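Local coordinates for rifamycin polyketide synthase (Amycolatopsis mediterranei, PDB 4LN9), which probably dehydrates a polyketide intermediate in the terminal module of the rifamycin assembly line, through a dehydratase domain with the double hotdog fold, at residues G182-L187 / T197-R202; Y192-T197 / A242-M247; D92-P97 / G129-D134; V154-P159 / G269-A274. One frame throughout, in Å; residues are numbered along the deposited sequence.

Contact 1 of 4, residues G182-L187 / T197-R202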
loop_
_atom_site.group_PDB
_atom_site.type_symbol
_atom_site.label_atom_id
_atom_site.label_comp_id
_atom_site.label_asym_id
_atom_site.label_seq_id
_atom_site.Cartn_x
_atom_site.Cartn_y
_atom_site.Cartn_z
ATOM N N GLY A 182 -17.606 -6.160 -42.294
ATOM C CA GLY A 182 -17.718 -7.481 -41.732
ATOM C C GLY A 182 -16.595 -7.978 -40.846
ATOM O O GLY A 182 -16.739 -8.969 -40.165
ATOM N N ALA A 183 -15.482 -7.272 -40.831
ATOM C CA ALA A 183 -14.258 -7.763 -40.195
ATOM C C ALA A 183 -14.408 -8.022 -38.692
ATOM O O ALA A 183 -13.933 -9.040 -38.186
ATOM C CB ALA A 183 -13.095 -6.815 -40.467
ATOM N N TYR A 184 -15.010 -7.078 -37.973
ATOM C CA TYR A 184 -15.172 -7.208 -36.523
ATOM C C TYR A 184 -16.148 -8.335 -36.159
ATOM O O TYR A 184 -16.122 -8.851 -35.042
ATOM C CB TYR A 184 -15.625 -5.880 -35.895
ATOM C CG TYR A 184 -14.495 -4.956 -35.459
ATOM C CD1 TYR A 184 -14.504 -3.606 -35.799
ATOM C CD2 TYR A 184 -13.484 -5.404 -34.614
ATOM C CE1 TYR A 184 -13.489 -2.757 -35.393
ATOM C CE2 TYR A 184 -12.464 -4.561 -34.203
ATOM C CZ TYR A 184 -12.468 -3.239 -34.598
ATOM O OH TYR A 184 -11.452 -2.399 -34.200
ATOM N N ASP A 185 -16.975 -8.740 -37.121
ATOM C CA ASP A 185 -17.852 -9.899 -36.951
ATOM C C ASP A 185 -17.081 -11.202 -37.135
ATOM O O ASP A 185 -17.293 -12.171 -36.406
ATOM C CB ASP A 185 -19.018 -9.845 -37.941
ATOM C CG ASP A 185 -20.094 -8.860 -37.525
ATOM O OD1 ASP A 185 -20.108 -8.453 -36.344
ATOM O OD2 ASP A 185 -20.932 -8.498 -38.378
ATOM N N VAL A 186 -16.200 -11.223 -38.128
ATOM C CA VAL A 186 -15.396 -12.403 -38.414
ATOM C C VAL A 186 -14.417 -12.688 -37.276
ATOM O O VAL A 186 -14.132 -13.845 -36.963
ATOM C CB VAL A 186 -14.624 -12.244 -39.740
ATOM C CG1 VAL A 186 -13.795 -13.486 -40.025
ATOM C CG2 VAL A 186 -15.590 -11.965 -40.882
ATOM N N LEU A 187 -14.002 -11.628 -36.585
ATOM C CA LEU A 187 -13.164 -11.753 -35.395
ATOM C C LEU A 187 -13.940 -12.304 -34.199
ATOM O O LEU A 187 -13.433 -13.146 -33.457
ATOM C CB LEU A 187 -12.529 -10.404 -35.039
ATOM C CG LEU A 187 -11.399 -9.914 -35.948
ATOM C CD1 LEU A 187 -10.781 -8.634 -35.404
ATOM C CD2 LEU A 187 -10.340 -10.992 -36.120
ATOM N N THR A 197 -16.395 -0.051 -27.285
ATOM C CA THR A 197 -15.218 0.680 -26.824
ATOM C C THR A 197 -13.968 0.298 -27.614
ATOM O O THR A 197 -13.138 1.153 -27.925
ATOM C CB THR A 197 -14.959 0.476 -25.320
ATOM O OG1 THR A 197 -16.129 0.846 -24.579
ATOM C CG2 THR A 197 -13.788 1.333 -24.862
ATOM N N PHE A 198 -13.873 -0.970 -28.002
ATOM C CA PHE A 198 -12.654 -1.472 -28.626
ATOM C C PHE A 198 -12.722 -1.477 -30.146
ATOM O O PHE A 198 -11.714 -1.711 -30.811
ATOM C CB PHE A 198 -12.306 -2.868 -28.113
ATOM C CG PHE A 198 -11.729 -2.875 -26.730
ATOM C CD1 PHE A 198 -10.375 -3.086 -26.527
ATOM C CD2 PHE A 198 -12.530 -2.589 -25.637
ATOM C CE1 PHE A 198 -9.841 -3.069 -25.252
ATOM C CE2 PHE A 198 -12.006 -2.580 -24.360
ATOM C CZ PHE A 198 -10.655 -2.800 -24.169
ATOM N N ARG A 199 -13.915 -1.291 -30.699
ATOM C CA ARG A 199 -14.051 -1.261 -32.148
ATOM C C ARG A 199 -13.639 0.096 -32.712
ATOM O O ARG A 199 -14.487 0.913 -33.073
ATOM C CB ARG A 199 -15.467 -1.656 -32.576
ATOM C CG ARG A 199 -15.765 -3.134 -32.357
ATOM C CD ARG A 199 -17.028 -3.582 -33.076
ATOM N NE ARG A 199 -18.192 -2.805 -32.659
ATOM C CZ ARG A 199 -19.096 -3.219 -31.775
ATOM N NH1 ARG A 199 -18.992 -4.423 -31.227
ATOM N NH2 ARG A 199 -20.095 -2.420 -31.426
ATOM N N ALA A 200 -12.341 0.380 -32.653
ATOM C CA ALA A 200 -11.843 1.729 -32.897
ATOM C C ALA A 200 -11.056 1.831 -34.201
ATOM O O ALA A 200 -10.560 2.902 -34.547
ATOM C CB ALA A 200 -10.999 2.206 -31.725
ATOM N N VAL A 201 -10.891 0.709 -34.892
ATOM C CA VAL A 201 -10.194 0.723 -36.171
ATOM C C VAL A 201 -11.084 1.322 -37.256
ATOM O O VAL A 201 -12.162 0.800 -37.541
ATOM C CB VAL A 201 -9.748 -0.690 -36.591
ATOM C CG1 VAL A 201 -9.076 -0.646 -37.955
ATOM C CG2 VAL A 201 -8.805 -1.275 -35.550
ATOM N N ARG A 202 -10.672 2.467 -37.795
ATOM C CA ARG A 202 -11.507 3.230 -38.726
ATOM C C ARG A 202 -11.171 2.955 -40.191
ATOM O O ARG A 202 -12.031 3.058 -41.065
ATOM C CB ARG A 202 -11.398 4.728 -38.437
ATOM C CG ARG A 202 -11.863 5.113 -37.043
ATOM C CD ARG A 202 -13.369 5.320 -37.015
ATOM N NE ARG A 202 -13.766 6.404 -37.907
ATOM C CZ ARG A 202 -14.990 6.562 -38.400
ATOM N NH1 ARG A 202 -15.967 5.737 -38.044
ATOM N NH2 ARG A 202 -15.247 7.572 -39.221
#
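Tyr184 reaches from the first turn of helix 183-190 onto the chain just before strand 201-207, its ring covered on one face by the aliphatic part of Arg199. Arg199 CG sits 3.6 Å from the centroid of the Tyr184 ring and only 7° off its normal, a CH-pi contact. CB and CD of the arginine lie over the same face, while the guanidinium is turned 67° from the ring plane; the methylenes, rather than the charged end, supply the contact. At the phenol end, Val201 N donates to Tyr184 OH over 3.2 Å at an angle of 159°, and Val201 CG2 comes equally close, 3.2 Å from Tyr184 OH. His244 from helix 236-251 also hydrogen-bonds Tyr184 OH, so the hydroxyl is gripped by two partners and the ring is fixed in place. Tyrosine suits this place because it combines a broad apolar face with a polar tip. In the next shell, a weak bond from Arg199 NH1 to Tyr194 O helps to position the arginine, and Val201 packs on Ile219 of strand 214-220. Gly182 occupies the N-cap position of the helix that presents the tyrosine, and its carbonyl O accepts Val186 N. Phe198 ends the GYxYGPxF motif of polyketide synthase dehydratases and meets His70, at the histidine position of HxxxGxxxxP (its glycine is not kept here), which places this packing beside the probable active site.

Contact 2 of 4, residues Y192-T197 / A242-M247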
loop_
_atom_site.group_PDB
_atom_site.type_symbol
_atom_site.label_atom_id
_atom_site.label_comp_id
_atom_site.label_asym_id
_atom_site.label_seq_id
_atom_site.Cartn_x
_atom_site.Cartn_y
_atom_site.Cartn_z
ATOM N N TYR A 192 -12.707 -13.486 -30.649
ATOM C CA TYR A 192 -12.380 -12.150 -30.145
ATOM C C TYR A 192 -13.635 -11.288 -30.032
ATOM O O TYR A 192 -14.095 -10.729 -31.027
ATOM C CB TYR A 192 -11.384 -11.454 -31.078
ATOM C CG TYR A 192 -10.044 -12.143 -31.201
ATOM C CD1 TYR A 192 -9.049 -11.944 -30.252
ATOM C CD2 TYR A 192 -9.720 -12.866 -32.343
ATOM C CE1 TYR A 192 -7.803 -12.526 -30.389
ATOM C CE2 TYR A 192 -8.475 -13.450 -32.490
ATOM C CZ TYR A 192 -7.520 -13.274 -31.513
ATOM O OH TYR A 192 -6.280 -13.855 -31.653
ATOM N N GLY A 193 -14.090 -11.051 -28.805
ATOM C CA GLY A 193 -15.302 -10.264 -28.598
ATOM C C GLY A 193 -15.029 -8.795 -28.321
ATOM O O GLY A 193 -15.130 -8.349 -27.178
ATOM N N TYR A 194 -14.776 -8.020 -29.372
ATOM C CA TYR A 194 -14.624 -6.578 -29.208
ATOM C C TYR A 194 -15.973 -5.870 -29.215
ATOM O O TYR A 194 -16.625 -5.766 -30.254
ATOM C CB TYR A 194 -13.717 -5.987 -30.289
ATOM C CG TYR A 194 -12.309 -6.535 -30.285
ATOM C CD1 TYR A 194 -11.438 -6.276 -29.231
ATOM C CD2 TYR A 194 -11.822 -7.237 -31.377
ATOM C CE1 TYR A 194 -10.138 -6.748 -29.246
ATOM C CE2 TYR A 194 -10.525 -7.714 -31.401
ATOM C CZ TYR A 194 -9.691 -7.477 -30.330
ATOM O OH TYR A 194 -8.401 -7.958 -30.352
ATOM N N GLY A 195 -16.361 -5.339 -28.061
ATOM C CA GLY A 195 -17.490 -4.423 -27.987
ATOM C C GLY A 195 -17.133 -3.035 -28.480
ATOM O O GLY A 195 -15.993 -2.785 -28.872
ATOM N N PRO A 196 -18.085 -2.097 -28.365
ATOM C CA PRO A 196 -18.027 -0.762 -28.958
ATOM C C PRO A 196 -16.789 0.034 -28.552
ATOM O O PRO A 196 -16.250 0.781 -29.367
ATOM C CB PRO A 196 -19.287 -0.088 -28.416
ATOM C CG PRO A 196 -20.242 -1.212 -28.212
ATOM C CD PRO A 196 -19.403 -2.376 -27.766
ATOM N N THR A 197 -16.395 -0.051 -27.285
ATOM C CA THR A 197 -15.218 0.680 -26.824
ATOM C C THR A 197 -13.968 0.298 -27.614
ATOM O O THR A 197 -13.138 1.153 -27.925
ATOM C CB THR A 197 -14.959 0.476 -25.320
ATOM O OG1 THR A 197 -16.129 0.846 -24.579
ATOM C CG2 THR A 197 -13.788 1.333 -24.862
ATOM N N ALA A 242 -4.937 -0.164 -31.980
ATOM C CA ALA A 242 -3.725 0.127 -32.738
ATOM C C ALA A 242 -3.067 -1.169 -33.194
ATOM O O ALA A 242 -2.763 -1.335 -34.373
ATOM C CB ALA A 242 -2.757 0.951 -31.901
ATOM N N LEU A 243 -3.061 -2.160 -32.302
ATOM C CA LEU A 243 -2.401 -3.431 -32.585
ATOM C C LEU A 243 -3.319 -4.431 -33.291
ATOM O O LEU A 243 -2.872 -5.190 -34.153
ATOM C CB LEU A 243 -1.837 -4.039 -31.298
ATOM C CG LEU A 243 -0.656 -3.302 -30.662
ATOM C CD1 LEU A 243 -0.477 -3.728 -29.214
ATOM C CD2 LEU A 243 0.621 -3.540 -31.457
ATOM N N HIS A 244 -4.600 -4.436 -32.929
ATOM C CA HIS A 244 -5.529 -5.404 -33.509
ATOM C C HIS A 244 -6.042 -5.026 -34.879
ATOM O O HIS A 244 -6.550 -5.883 -35.606
ATOM C CB HIS A 244 -6.655 -5.783 -32.538
ATOM C CG HIS A 244 -7.767 -4.756 -32.433
ATOM N ND1 HIS A 244 -8.320 -4.423 -31.251
ATOM C CD2 HIS A 244 -8.588 -4.200 -33.414
ATOM C CE1 HIS A 244 -9.364 -3.597 -31.459
ATOM N NE2 HIS A 244 -9.516 -3.446 -32.784
ATOM N N SER A 245 -5.581 -3.871 -35.366
ATOM C CA SER A 245 -5.739 -3.518 -36.775
ATOM C C SER A 245 -5.135 -4.571 -37.706
ATOM O O SER A 245 -5.663 -4.826 -38.789
ATOM C CB SER A 245 -5.125 -2.144 -37.059
ATOM O OG SER A 245 -3.710 -2.202 -37.024
ATOM N N THR A 246 -4.075 -5.233 -37.248
ATOM C CA THR A 246 -3.449 -6.308 -38.017
ATOM C C THR A 246 -4.388 -7.500 -38.187
ATOM O O THR A 246 -4.356 -8.188 -39.209
ATOM C CB THR A 246 -2.134 -6.789 -37.370
ATOM O OG1 THR A 246 -2.372 -7.157 -36.005
ATOM C CG2 THR A 246 -1.079 -5.694 -37.424
ATOM N N MET A 247 -5.191 -7.761 -37.161
ATOM C CA MET A 247 -6.156 -8.855 -37.191
ATOM C C MET A 247 -7.374 -8.461 -38.016
ATOM O O MET A 247 -7.840 -9.226 -38.861
ATOM C CB MET A 247 -6.598 -9.217 -35.772
ATOM C CG MET A 247 -5.591 -10.046 -34.996
ATOM S SD MET A 247 -5.845 -9.923 -33.216
ATOM C CE MET A 247 -7.622 -10.128 -33.112
#
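Tyr192 and Tyr194 are carried by a short strand that runs at 130° to the helix of His244 and Met247, the two axes approaching to 12.5 Å. This spacing is bridged entirely by side chains: alternate strand residues send both tyrosines toward the helix. The helix is kinked: Thr246 N and Met247 N lack i-4 bonds and make only weak ones three residues back, while Thr246 OG1 donates to Leu243 O over 2.7 Å. Met247 bends at its last torsion (chi3 46°), which brings its methyl over the middle of the Tyr192 ring, CE lying 3.3 Å from the centroid. The sulfur follows on the same face, making a Met-aromatic contact, and CE also reaches the edge of Tyr194, 3.6 Å from its OH. The two tyrosine rings are nearly parallel but displaced, so one methyl meets a face and an edge. Beside it the Tyr194 and His244 rings overlap obliquely, planes 31° apart, with His244 ND1 3.5 Å from Tyr194 CZ. His244 has CG between its backbone N and carbonyl carbon (chi1 79°). Asp240, one turn earlier, and His244 fit the DxxxH motif, consistent with a place at the active site as in related dehydratases. No hydrogen bond crosses between the two segments, so dispersion and CH-pi attraction dominate, while Tyr192 OH is bonded to Arg262 N and His244 to Asp240 (through ND1) and Tyr184 (through NE2).

Contact 3 of 4, residues D92-P97 / G129-D134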
loop_
_atom_site.group_PDB
_atom_site.type_symbol
_atom_site.label_atom_id
_atom_site.label_comp_id
_atom_site.label_asym_id
_atom_site.label_seq_id
_atom_site.Cartn_x
_atom_site.Cartn_y
_atom_site.Cartn_z
ATOM N N ASP A 92 5.893 5.761 -14.114
ATOM C CA ASP A 92 5.926 7.217 -14.195
ATOM C C ASP A 92 5.872 7.897 -12.829
ATOM O O ASP A 92 6.485 8.945 -12.629
ATOM C CB ASP A 92 4.821 7.753 -15.104
ATOM C CG ASP A 92 5.167 9.108 -15.696
ATOM O OD1 ASP A 92 6.290 9.253 -16.225
ATOM O OD2 ASP A 92 4.391 10.064 -15.481
ATOM N N GLU A 93 5.157 7.284 -11.888
ATOM C CA GLU A 93 5.132 7.754 -10.505
ATOM C C GLU A 93 6.544 7.871 -9.936
ATOM O O GLU A 93 6.833 8.772 -9.148
ATOM C CB GLU A 93 4.291 6.811 -9.637
ATOM C CG GLU A 93 4.001 7.331 -8.237
ATOM C CD GLU A 93 3.007 8.478 -8.234
ATOM O OE1 GLU A 93 2.260 8.624 -9.224
ATOM O OE2 GLU A 93 2.992 9.251 -7.252
ATOM N N ALA A 94 7.424 6.961 -10.345
ATOM C CA ALA A 94 8.757 6.869 -9.760
ATOM C C ALA A 94 9.836 7.346 -10.727
ATOM O O ALA A 94 11.016 7.046 -10.544
ATOM C CB ALA A 94 9.039 5.444 -9.308
ATOM N N GLY A 95 9.425 8.036 -11.786
ATOM C CA GLY A 95 10.372 8.554 -12.773
ATOM C C GLY A 95 11.063 7.455 -13.562
ATOM O O GLY A 95 12.212 7.605 -13.983
ATOM N N CYS A 96 10.352 6.349 -13.760
ATOM C CA CYS A 96 10.798 5.262 -14.629
ATOM C C CYS A 96 9.730 4.952 -15.666
ATOM O O CYS A 96 9.095 3.902 -15.602
ATOM C CB CYS A 96 11.022 3.990 -13.808
ATOM S SG CYS A 96 12.529 3.969 -12.813
ATOM N N PRO A 97 9.549 5.847 -16.648
ATOM C CA PRO A 97 8.398 5.744 -17.541
ATOM C C PRO A 97 8.552 4.699 -18.653
ATOM O O PRO A 97 7.566 4.357 -19.306
ATOM C CB PRO A 97 8.296 7.148 -18.137
ATOM C CG PRO A 97 9.698 7.658 -18.118
ATOM C CD PRO A 97 10.323 7.081 -16.877
ATOM N N GLY A 129 18.928 2.093 -11.913
ATOM C CA GLY A 129 17.695 2.841 -11.675
ATOM C C GLY A 129 16.458 2.113 -12.167
ATOM O O GLY A 129 15.338 2.609 -12.038
ATOM N N SER A 130 16.665 0.932 -12.740
ATOM C CA SER A 130 15.558 0.093 -13.180
ATOM C C SER A 130 14.791 -0.478 -11.990
ATOM O O SER A 130 15.364 -0.720 -10.928
ATOM C CB SER A 130 16.073 -1.041 -14.068
ATOM O OG SER A 130 16.920 -1.912 -13.339
ATOM N N ARG A 131 13.479 -0.629 -12.152
ATOM C CA ARG A 131 12.639 -1.212 -11.112
ATOM C C ARG A 131 11.843 -2.384 -11.674
ATOM O O ARG A 131 11.367 -2.327 -12.807
ATOM C CB ARG A 131 11.676 -0.164 -10.553
ATOM C CG ARG A 131 12.336 1.102 -10.029
ATOM C CD ARG A 131 11.272 2.106 -9.605
ATOM N NE ARG A 131 11.840 3.294 -8.969
ATOM C CZ ARG A 131 11.806 3.523 -7.660
ATOM N NH1 ARG A 131 11.330 2.599 -6.836
ATOM N NH2 ARG A 131 12.295 4.654 -7.170
ATOM N N THR A 132 11.660 -3.426 -10.872
ATOM C CA THR A 132 10.714 -4.477 -11.226
ATOM C C THR A 132 9.286 -3.970 -11.086
ATOM O O THR A 132 8.998 -3.111 -10.252
ATOM C CB THR A 132 10.882 -5.718 -10.337
ATOM O OG1 THR A 132 10.758 -5.335 -8.962
ATOM C CG2 THR A 132 12.244 -6.355 -10.564
ATOM N N VAL A 133 8.399 -4.487 -11.929
ATOM C CA VAL A 133 6.974 -4.238 -11.776
ATOM C C VAL A 133 6.206 -5.552 -11.904
ATOM O O VAL A 133 6.620 -6.445 -12.646
ATOM C CB VAL A 133 6.463 -3.212 -12.812
ATOM C CG1 VAL A 133 6.726 -3.701 -14.228
ATOM C CG2 VAL A 133 4.984 -2.928 -12.601
ATOM N N ASP A 134 5.278 -5.775 -10.974
ATOM C CA ASP A 134 4.437 -6.968 -11.012
ATOM C C ASP A 134 2.978 -6.557 -10.870
ATOM O O ASP A 134 2.666 -5.603 -10.159
ATOM C CB ASP A 134 4.817 -7.927 -9.879
ATOM C CG ASP A 134 6.184 -8.557 -10.079
ATOM O OD1 ASP A 134 6.272 -9.581 -10.791
ATOM O OD2 ASP A 134 7.150 -8.092 -9.436
#
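Arg131, Cys96 and Ala94 account for most of this contact, in which the start of strand 131-139 meets the turn that follows helix 80-93. Arg131 stretches its chain straight from CG to NE and slides the guanidinium over Ala94. The methyl, Ala94 CB, stands 3.5 Å from Arg131 NE and lies over one face of the flat group, offset toward its rim; a residue as small as alanine permits so close a face contact. Cys96 comes from another direction, its sulfur near the guanidinium plane at the edge and 3.9 Å from Arg131 CD. With SG anti to its carbonyl carbon (chi1 -76°), the sulfur also comes 3.2 Å from Gly129 O, in the loop leading into the strand. Cysteine suits this buried place, being compact, polarisable and tolerant of both methylene and carbonyl neighbours. What brings Ala94 and Cys96 to the strand is the end of the helix: Gly95, with positive phi, is the C-prime residue of a Schellman motif, in which Gly95 N bonds to Asp92 O over 3.2 Å and Cys96 N to the carbonyl O just before Asp92. Outside the two segments, Arg131 NH1 is bonded to Asp51 O and Gly123 O, while Leu122 of strand 116-122 touches both Ala94 and Arg131. Further along this strand, Asp134 bonds Gln49 of the second subunit. The chemistry is uneven: two carbonyls satisfy one end of the guanidinium, whereas Arg131 NE is buried without any hydrogen-bond partner, a cost presumably offset by those bonds and by apolar packing.

Contact 4 of 4, residues V154-P159 / G269-A274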
loop_
_atom_site.group_PDB
_atom_site.type_symbol
_atom_site.label_atom_id
_atom_site.label_comp_id
_atom_site.label_asym_id
_atom_site.label_seq_id
_atom_site.Cartn_x
_atom_site.Cartn_y
_atom_site.Cartn_z
ATOM N N VAL A 154 12.389 1.355 -16.665
ATOM C CA VAL A 154 13.685 2.024 -16.625
ATOM C C VAL A 154 13.504 3.520 -16.848
ATOM O O VAL A 154 12.492 3.950 -17.400
ATOM C CB VAL A 154 14.650 1.457 -17.687
ATOM C CG1 VAL A 154 14.854 -0.035 -17.477
ATOM C CG2 VAL A 154 14.130 1.740 -19.089
ATOM N N PRO A 155 14.468 4.325 -16.378
ATOM C CA PRO A 155 14.366 5.763 -16.601
ATOM C C PRO A 155 14.564 6.090 -18.077
ATOM O O PRO A 155 15.034 5.244 -18.837
ATOM C CB PRO A 155 15.525 6.336 -15.769
ATOM C CG PRO A 155 15.970 5.227 -14.868
ATOM C CD PRO A 155 15.679 3.966 -15.625
ATOM N N GLU A 156 14.025 7.227 -18.510
ATOM C CA GLU A 156 14.277 7.699 -19.867
ATOM C C GLU A 156 15.603 8.445 -19.915
ATOM O O GLU A 156 15.693 9.582 -19.455
ATOM C CB GLU A 156 13.153 8.632 -20.317
ATOM C CG GLU A 156 13.289 9.099 -21.756
ATOM C CD GLU A 156 12.629 8.148 -22.736
ATOM O OE1 GLU A 156 11.460 8.393 -23.102
ATOM O OE2 GLU A 156 13.251 7.124 -23.085
ATOM N N ASN A 157 16.656 7.767 -20.362
ATOM C CA ASN A 157 17.975 8.388 -20.456
ATOM C C ASN A 157 17.995 9.510 -21.489
ATOM O O ASN A 157 18.688 10.515 -21.328
ATOM C CB ASN A 157 19.020 7.336 -20.827
ATOM C CG ASN A 157 18.613 6.514 -22.036
ATOM O OD1 ASN A 157 17.435 6.201 -22.223
ATOM N ND2 ASN A 157 19.588 6.155 -22.864
ATOM N N ARG A 158 17.253 9.300 -22.568
ATOM C CA ARG A 158 17.326 10.144 -23.748
ATOM C C ARG A 158 15.980 10.052 -24.460
ATOM O O ARG A 158 15.581 8.970 -24.892
ATOM C CB ARG A 158 18.435 9.639 -24.676
ATOM C CG ARG A 158 18.692 10.522 -25.886
ATOM C CD ARG A 158 19.767 9.924 -26.778
ATOM N NE ARG A 158 21.097 10.042 -26.189
ATOM C CZ ARG A 158 21.845 9.008 -25.815
ATOM N NH1 ARG A 158 21.366 7.775 -25.904
ATOM N NH2 ARG A 158 23.086 9.203 -25.388
ATOM N N PRO A 159 15.225 11.160 -24.482
ATOM C CA PRO A 159 13.910 11.156 -25.124
ATOM C C PRO A 159 13.999 10.870 -26.624
ATOM O O PRO A 159 15.053 11.070 -27.227
ATOM C CB PRO A 159 13.421 12.586 -24.900
ATOM C CG PRO A 159 14.676 13.394 -24.876
ATOM C CD PRO A 159 15.689 12.525 -24.178
ATOM N N GLY A 269 10.263 -2.768 -24.914
ATOM C CA GLY A 269 10.560 -1.404 -25.343
ATOM C C GLY A 269 9.317 -0.598 -25.665
ATOM O O GLY A 269 9.208 -0.010 -26.743
ATOM N N LEU A 270 8.406 -0.512 -24.703
ATOM C CA LEU A 270 7.241 0.346 -24.854
ATOM C C LEU A 270 7.409 1.716 -24.202
ATOM O O LEU A 270 7.756 1.824 -23.023
ATOM C CB LEU A 270 5.964 -0.332 -24.362
ATOM C CG LEU A 270 4.782 0.587 -24.673
ATOM C CD1 LEU A 270 3.788 -0.024 -25.655
ATOM C CD2 LEU A 270 4.087 1.110 -23.420
ATOM N N ARG A 271 7.191 2.760 -24.996
ATOM C CA ARG A 271 7.280 4.134 -24.519
ATOM C C ARG A 271 6.000 4.888 -24.839
ATOM O O ARG A 271 5.571 4.932 -25.992
ATOM C CB ARG A 271 8.446 4.852 -25.190
ATOM C CG ARG A 271 9.801 4.525 -24.597
ATOM C CD ARG A 271 10.898 5.183 -25.410
ATOM N NE ARG A 271 12.217 4.703 -25.015
ATOM C CZ ARG A 271 12.741 3.550 -25.416
ATOM N NH1 ARG A 271 12.084 2.781 -26.274
ATOM N NH2 ARG A 271 13.935 3.176 -24.976
ATOM N N LEU A 272 5.495 5.620 -23.854
ATOM C CA LEU A 272 4.395 6.537 -24.082
ATOM C C LEU A 272 4.911 7.969 -24.116
ATOM O O LEU A 272 5.639 8.391 -23.218
ATOM C CB LEU A 272 3.347 6.387 -22.983
ATOM C CG LEU A 272 2.200 7.391 -23.070
ATOM C CD1 LEU A 272 1.199 6.954 -24.128
ATOM C CD2 LEU A 272 1.525 7.554 -21.716
ATOM N N HIS A 273 4.663 8.660 -25.224
ATOM C CA HIS A 273 5.347 9.920 -25.482
ATOM C C HIS A 273 4.454 11.090 -25.211
ATOM O O HIS A 273 4.921 12.157 -24.814
ATOM C CB HIS A 273 5.863 9.973 -26.914
ATOM C CG HIS A 273 6.845 8.881 -27.246
ATOM N ND1 HIS A 273 8.134 8.926 -26.862
ATOM C CD2 HIS A 273 6.662 7.647 -27.862
ATOM C CE1 HIS A 273 8.754 7.796 -27.249
ATOM N NE2 HIS A 273 7.860 7.035 -27.899
ATOM N N ALA A 274 3.163 10.920 -25.478
ATOM C CA ALA A 274 2.191 11.985 -25.263
ATOM C C ALA A 274 0.909 11.393 -24.691
ATOM O O ALA A 274 0.402 10.395 -25.203
ATOM C CB ALA A 274 1.904 12.708 -26.573
HETATM O O HOH W 1 8.753 7.602 -22.178
#
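Glu156 and Arg271 form a salt bridge between the loop after strand 146-154 and the end of strand 263-272. Arg271 NE donates to Glu156 OE2 over 3.3 Å with an N-H...O angle of 157°. The oxygen offers its syn lone pair, on the side of the other carboxylate oxygen, and lies in the guanidinium plane; with the two flat groups only 4° from coplanar, the orientation is good although the bond is long. Glu156 carries CG anti to the backbone N (chi1 -176°) and then bends at chi2, whereas Arg271 stays extended from CG to NE, so that two long, flexible side chains meet although their CA atoms are 9.1 Å apart. The second carboxylate oxygen is used as well: a water donates to Glu156 OE1 over 3.0 Å and makes a weak bond to Leu272 O, joining the acid to the strand backbone. Direct packing is slight; Arg271 CD lies alongside the carboxylate, 3.8 Å from Glu156 OE2. Around the pair, Glu156 leans on Val98 of strand 98-104, and Arg271 on Thr306 and Arg160. Just before it, Gly269 and Leu270 face Leu99 in a G1 beta bulge, where positive phi favours glycine at Gly269. Since a single NE-carboxylate bond and one water span this surface contact, its strength probably depends on solvent screening, and between these two segments charge probably counts for more than close packing.

How the contacts relate
From the N terminus, contact 3 closes first, returning strand 131-139 to the end of helix 80-93. Contact 4 opens soon afterwards, at 154-159, and closes only at 269-274, joining the loop after strand 146-154 to strand 263-272. Contacts 1 and 2 both fall within this long span, and they cross: 182-187 and 192-197 open in turn, then 197-202 and 242-247 answer in the same order, with Thr197 common to both. Their centres are about 5 Å apart, near the probable active site. Contacts 3 and 4 touch through Val154 and Pro155, across the chain's centre from contacts 1 and 2.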